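Probable ribosomal RNA small subunit methyltransferase (Thermus thermophilus, PDB 3DMH) methylates the N2 atom of a guanosine in 16S ribosomal RNA, using S-adenosylmethionine as methyl donor. Local coordinates at residues P183-G195 with F200-V212. Sequence-based numbering, arbitrary orientation.
Sequences PSLWRAFSARILG and FHHLPGVFSAGKV. With SAM (S-adenosylmethionine), chain D.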
loop_
_atom_site.group_PDB
_atom_site.type_symbol
_atom_site.label_atom_id
_atom_site.label_comp_id
_atom_site.label_asym_id
_atom_site.label_seq_id
_atom_site.Cartn_x
_atom_site.Cartn_y
_atom_site.Cartn_z
ATOM N N PRO A 183 0.861 -20.353 -3.697
ATOM C CA PRO A 183 2.315 -20.422 -3.553
ATOM C C PRO A 183 2.714 -20.023 -2.131
ATOM O O PRO A 183 1.901 -19.471 -1.391
ATOM C CB PRO A 183 2.833 -19.394 -4.564
ATOM C CG PRO A 183 1.633 -18.930 -5.350
ATOM C CD PRO A 183 0.429 -19.222 -4.537
ATOM N N SER A 184 3.940 -20.363 -1.738
ATOM C CA SER A 184 4.500 -19.914 -0.476
ATOM C C SER A 184 4.587 -18.402 -0.529
ATOM O O SER A 184 5.051 -17.840 -1.521
ATOM C CB SER A 184 5.895 -20.513 -0.281
ATOM O OG SER A 184 6.304 -20.382 1.062
ATOM N N LEU A 185 4.133 -17.744 0.535
ATOM C CA LEU A 185 3.972 -16.291 0.496
ATOM C C LEU A 185 4.960 -15.522 1.355
ATOM O O LEU A 185 5.314 -14.384 1.042
ATOM C CB LEU A 185 2.557 -15.927 0.918
ATOM C CG LEU A 185 1.438 -16.458 0.029
ATOM C CD1 LEU A 185 0.128 -16.446 0.795
ATOM C CD2 LEU A 185 1.343 -15.656 -1.263
ATOM N N TRP A 186 5.385 -16.128 2.451
ATOM C CA TRP A 186 6.247 -15.435 3.381
ATOM C C TRP A 186 7.711 -15.583 3.036
ATOM O O TRP A 186 8.174 -16.679 2.691
ATOM C CB TRP A 186 5.997 -15.922 4.791
ATOM C CG TRP A 186 4.749 -15.385 5.410
ATOM C CD1 TRP A 186 3.536 -16.002 5.471
ATOM C CD2 TRP A 186 4.593 -14.119 6.074
ATOM N NE1 TRP A 186 2.626 -15.200 6.130
ATOM C CE2 TRP A 186 3.253 -14.042 6.512
ATOM C CE3 TRP A 186 5.460 -13.045 6.341
ATOM C CZ2 TRP A 186 2.753 -12.937 7.205
ATOM C CZ3 TRP A 186 4.961 -11.940 7.025
ATOM C CH2 TRP A 186 3.622 -11.897 7.449
ATOM N N ARG A 187 8.429 -14.473 3.130
ATOM C CA ARG A 187 9.879 -14.457 3.025
ATOM C C ARG A 187 10.470 -13.833 4.279
ATOM O O ARG A 187 9.824 -13.037 4.959
ATOM C CB ARG A 187 10.338 -13.693 1.774
ATOM C CG ARG A 187 9.876 -14.299 0.431
ATOM C CD ARG A 187 10.330 -15.742 0.230
ATOM N NE ARG A 187 9.827 -16.303 -1.027
ATOM C CZ ARG A 187 8.789 -17.132 -1.137
ATOM N NH1 ARG A 187 8.121 -17.539 -0.062
ATOM N NH2 ARG A 187 8.426 -17.577 -2.334
ATOM N N ALA A 188 11.703 -14.209 4.598
ATOM C CA ALA A 188 12.418 -13.613 5.718
ATOM C C ALA A 188 13.845 -13.333 5.282
ATOM O O ALA A 188 14.385 -14.027 4.414
ATOM C CB ALA A 188 12.411 -14.551 6.921
ATOM N N PHE A 189 14.450 -12.316 5.886
ATOM C CA PHE A 189 15.870 -12.052 5.688
ATOM C C PHE A 189 16.432 -11.375 6.936
ATOM O O PHE A 189 15.707 -10.731 7.679
ATOM C CB PHE A 189 16.099 -11.201 4.434
ATOM C CG PHE A 189 15.659 -9.767 4.586
ATOM C CD1 PHE A 189 16.570 -8.808 5.026
ATOM C CD2 PHE A 189 14.345 -9.377 4.311
ATOM C CE1 PHE A 189 16.195 -7.483 5.182
ATOM C CE2 PHE A 189 13.963 -8.052 4.449
ATOM C CZ PHE A 189 14.876 -7.100 4.892
ATOM N N SER A 190 17.729 -11.541 7.184
ATOM C CA SER A 190 18.325 -10.901 8.346
ATOM C C SER A 190 19.194 -9.713 7.939
ATOM O O SER A 190 19.749 -9.691 6.840
ATOM C CB SER A 190 19.116 -11.910 9.179
ATOM O OG SER A 190 20.454 -12.009 8.727
ATOM N N ALA A 191 19.297 -8.732 8.829
ATOM C CA ALA A 191 20.115 -7.550 8.606
ATOM C C ALA A 191 20.693 -7.062 9.931
ATOM O O ALA A 191 20.054 -7.196 10.981
ATOM C CB ALA A 191 19.300 -6.446 7.953
ATOM N N ARG A 192 21.891 -6.491 9.883
ATOM C CA ARG A 192 22.469 -5.879 11.061
ATOM C C ARG A 192 22.307 -4.375 10.946
ATOM O O ARG A 192 22.728 -3.773 9.958
ATOM C CB ARG A 192 23.942 -6.269 11.217
ATOM C CG ARG A 192 24.534 -5.884 12.559
ATOM C CD ARG A 192 25.971 -6.393 12.655
ATOM N NE ARG A 192 26.626 -6.061 13.923
ATOM C CZ ARG A 192 26.471 -6.745 15.054
ATOM N NH1 ARG A 192 25.666 -7.803 15.091
ATOM N NH2 ARG A 192 27.114 -6.364 16.154
ATOM N N ILE A 193 21.635 -3.788 11.933
ATOM C CA ILE A 193 21.349 -2.364 11.935
ATOM C C ILE A 193 21.830 -1.742 13.238
ATOM O O ILE A 193 21.426 -2.163 14.326
ATOM C CB ILE A 193 19.824 -2.081 11.714
ATOM C CG1 ILE A 193 19.357 -2.625 10.351
ATOM C CG2 ILE A 193 19.534 -0.591 11.832
ATOM C CD1 ILE A 193 17.837 -2.722 10.188
ATOM N N LEU A 194 22.708 -0.749 13.114
ATOM C CA LEU A 194 23.273 -0.033 14.261
ATOM C C LEU A 194 23.757 -0.981 15.366
ATOM O O LEU A 194 23.468 -0.777 16.547
ATOM C CB LEU A 194 22.262 0.991 14.818
ATOM C CG LEU A 194 21.657 2.064 13.906
ATOM C CD1 LEU A 194 20.506 2.778 14.611
ATOM C CD2 LEU A 194 22.706 3.060 13.447
ATOM N N GLY A 195 24.480 -2.027 14.968
ATOM C CA GLY A 195 25.096 -2.965 15.916
ATOM C C GLY A 195 24.194 -4.048 16.493
ATOM O O GLY A 195 24.569 -4.705 17.472
ATOM N N PHE A 200 13.757 -9.667 9.443
ATOM C CA PHE A 200 12.508 -9.144 8.898
ATOM C C PHE A 200 11.708 -10.222 8.181
ATOM O O PHE A 200 12.263 -11.158 7.596
ATOM C CB PHE A 200 12.775 -7.952 7.986
ATOM C CG PHE A 200 13.420 -6.794 8.687
ATOM C CD1 PHE A 200 12.658 -5.888 9.416
ATOM C CD2 PHE A 200 14.800 -6.623 8.646
ATOM C CE1 PHE A 200 13.255 -4.815 10.073
ATOM C CE2 PHE A 200 15.415 -5.562 9.305
ATOM C CZ PHE A 200 14.638 -4.645 10.018
ATOM N N HIS A 201 10.386 -10.077 8.234
ATOM C CA HIS A 201 9.460 -11.039 7.655
ATOM C C HIS A 201 8.474 -10.244 6.854
ATOM O O HIS A 201 7.983 -9.218 7.317
ATOM C CB HIS A 201 8.705 -11.783 8.742
ATOM C CG HIS A 201 9.535 -12.801 9.450
ATOM N ND1 HIS A 201 10.469 -12.476 10.415
ATOM C CD2 HIS A 201 9.600 -14.145 9.305
ATOM C CE1 HIS A 201 11.054 -13.580 10.846
ATOM N NE2 HIS A 201 10.547 -14.606 10.187
ATOM N N HIS A 202 8.196 -10.707 5.649
ATOM C CA HIS A 202 7.214 -10.002 4.832
ATOM C C HIS A 202 6.515 -10.853 3.795
ATOM O O HIS A 202 7.026 -11.886 3.329
ATOM C CB HIS A 202 7.837 -8.755 4.192
ATOM C CG HIS A 202 8.962 -9.053 3.260
ATOM N ND1 HIS A 202 8.761 -9.583 2.003
ATOM C CD2 HIS A 202 10.301 -8.903 3.400
ATOM C CE1 HIS A 202 9.928 -9.742 1.407
ATOM N NE2 HIS A 202 10.878 -9.341 2.233
ATOM N N LEU A 203 5.309 -10.393 3.463
ATOM C CA LEU A 203 4.508 -10.944 2.388
ATOM C C LEU A 203 4.904 -10.288 1.061
ATOM O O LEU A 203 5.729 -9.351 1.044
ATOM C CB LEU A 203 3.019 -10.709 2.687
ATOM C CG LEU A 203 2.449 -11.498 3.868
ATOM C CD1 LEU A 203 1.125 -10.858 4.302
ATOM C CD2 LEU A 203 2.211 -12.943 3.489
ATOM N N PRO A 204 4.344 -10.786 -0.065
ATOM C CA PRO A 204 4.689 -10.166 -1.340
ATOM C C PRO A 204 4.192 -8.728 -1.464
ATOM O O PRO A 204 3.184 -8.353 -0.846
ATOM C CB PRO A 204 3.955 -11.035 -2.374
ATOM C CG PRO A 204 3.659 -12.326 -1.697
ATOM C CD PRO A 204 3.458 -11.958 -0.241
ATOM N N GLY A 205 4.936 -7.939 -2.238
ATOM C CA GLY A 205 4.468 -6.623 -2.686
ATOM C C GLY A 205 4.938 -5.461 -1.833
ATOM O O GLY A 205 4.727 -4.277 -2.183
ATOM N N VAL A 206 5.548 -5.772 -0.694
ATOM C CA VAL A 206 6.015 -4.725 0.223
ATOM C C VAL A 206 7.139 -3.911 -0.404
ATOM O O VAL A 206 7.848 -4.392 -1.324
ATOM C CB VAL A 206 6.495 -5.316 1.581
ATOM C CG1 VAL A 206 5.377 -6.102 2.236
ATOM C CG2 VAL A 206 7.746 -6.184 1.374
ATOM N N PHE A 207 7.296 -2.680 0.084
ATOM C CA PHE A 207 8.443 -1.876 -0.345
ATOM C C PHE A 207 9.735 -2.535 0.137
ATOM O O PHE A 207 9.842 -2.949 1.302
ATOM C CB PHE A 207 8.352 -0.467 0.236
ATOM C CG PHE A 207 9.566 0.370 -0.040
ATOM C CD1 PHE A 207 9.761 0.910 -1.300
ATOM C CD2 PHE A 207 10.512 0.621 0.962
ATOM C CE1 PHE A 207 10.891 1.693 -1.575
ATOM C CE2 PHE A 207 11.641 1.404 0.707
ATOM C CZ PHE A 207 11.820 1.938 -0.573
ATOM N N SER A 208 10.720 -2.589 -0.753
ATOM C CA SER A 208 12.061 -3.076 -0.411
ATOM C C SER A 208 12.078 -4.497 0.148
ATOM O O SER A 208 12.724 -4.785 1.155
ATOM C CB SER A 208 12.810 -2.102 0.505
ATOM O OG SER A 208 14.204 -2.421 0.502
ATOM N N ALA A 209 11.397 -5.398 -0.556
ATOM C CA ALA A 209 11.428 -6.814 -0.229
ATOM C C ALA A 209 12.864 -7.331 -0.201
ATOM O O ALA A 209 13.666 -6.984 -1.071
ATOM C CB ALA A 209 10.636 -7.594 -1.269
ATOM N N GLY A 210 13.182 -8.163 0.784
ATOM C CA GLY A 210 14.442 -8.932 0.750
ATOM C C GLY A 210 15.690 -8.239 1.274
ATOM O O GLY A 210 16.715 -8.891 1.477
ATOM N N LYS A 211 15.614 -6.924 1.503
ATOM C CA LYS A 211 16.761 -6.156 2.019
ATOM C C LYS A 211 16.315 -4.811 2.560
ATOM O O LYS A 211 15.329 -4.250 2.097
ATOM C CB LYS A 211 17.833 -5.929 0.950
ATOM C CG LYS A 211 17.389 -5.072 -0.225
ATOM C CD LYS A 211 18.385 -5.218 -1.380
ATOM C CE LYS A 211 18.174 -4.148 -2.446
ATOM N NZ LYS A 211 16.839 -4.267 -3.084
ATOM N N VAL A 212 17.064 -4.287 3.528
ATOM C CA VAL A 212 16.770 -2.975 4.085
ATOM C C VAL A 212 17.145 -1.879 3.081
ATOM O O VAL A 212 18.272 -1.863 2.553
ATOM C CB VAL A 212 17.491 -2.775 5.441
ATOM C CG1 VAL A 212 17.220 -1.393 5.992
ATOM C CG2 VAL A 212 17.014 -3.817 6.448
HETATM N N SAM D . 9.311 2.641 6.486
HETATM C CA SAM D . 9.558 1.491 5.549
HETATM C C SAM D . 11.038 1.416 5.243
HETATM O O SAM D . 11.715 2.397 5.581
HETATM O OXT SAM D . 11.496 0.424 4.651
HETATM C CB SAM D . 8.796 1.671 4.234
HETATM C CG SAM D . 9.134 2.932 3.435
HETATM S SD SAM D . 8.256 2.965 1.839
HETATM C CE SAM D . 9.298 4.097 0.874
HETATM C "C5'" SAM D . 6.797 4.014 2.104
HETATM C "C4'" SAM D . 5.685 3.284 2.840
HETATM O "O4'" SAM D . 4.595 4.202 2.868
HETATM C "C3'" SAM D . 5.201 1.991 2.169
HETATM O "O3'" SAM D . 5.248 0.885 3.061
HETATM C "C2'" SAM D . 3.775 2.339 1.728
HETATM O "O2'" SAM D . 2.874 1.250 1.675
HETATM C "C1'" SAM D . 3.439 3.392 2.781
HETATM N N9 SAM D . 2.290 4.189 2.396
HETATM C C8 SAM D . 1.867 4.561 1.123
HETATM N N7 SAM D . 0.758 5.333 1.232
HETATM C C5 SAM D . 0.460 5.439 2.574
HETATM C C6 SAM D . -0.573 6.060 3.286
HETATM N N6 SAM D . -1.559 6.713 2.656
HETATM N N1 SAM D . -0.557 5.963 4.658
HETATM C C2 SAM D . 0.428 5.269 5.325
HETATM N N3 SAM D . 1.433 4.595 4.641
HETATM C C4 SAM D . 1.429 4.710 3.294
HETATM O O HOH W 1 7.194 -12.314 0.449
#
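F189 lies flat on the G210-K211 peptide: G210 C sits 3.4 Å above the ring plane, over its centre, while F200 CB makes a CH-pi contact on the opposite face, 4.1 Å from the centroid. With CG between backbone N and carbonyl carbon (chi1 72°), the ring swings over 200-212, its edge to H202 CD2 and V212 CG2. H202 ND1 donates to neighbouring L203 O, 47° above the carbonyl plane, and NE2 accepts from G210 N at 3.0 Å across the loop, together fixing the ring's rotation. I193 CD1 abuts the F200 ring edge, 3.7 Å from CZ. At the other end, L203 CD2 stands over the W186 five-membered ring, 3.5 Å from its centroid, 17° off the normal. Replacing W186 by alanine is likely to leave L203 CD2 without its aromatic face. Backbone hydrogen bonds (R187 N to H202 O, 2.9 Å) pair R187 with H202 and F189 with F200; between, A188 CB rests over the H201 ring face, 3.9 Å from its centroid. This is an antiparallel beta hairpin running into a loop of type II turns (L203-V206, S208-K211), from which F207 lines the cofactor pocket, the S-adenosylmethionine methyl carbon CE 3.4 Å above its ring plane.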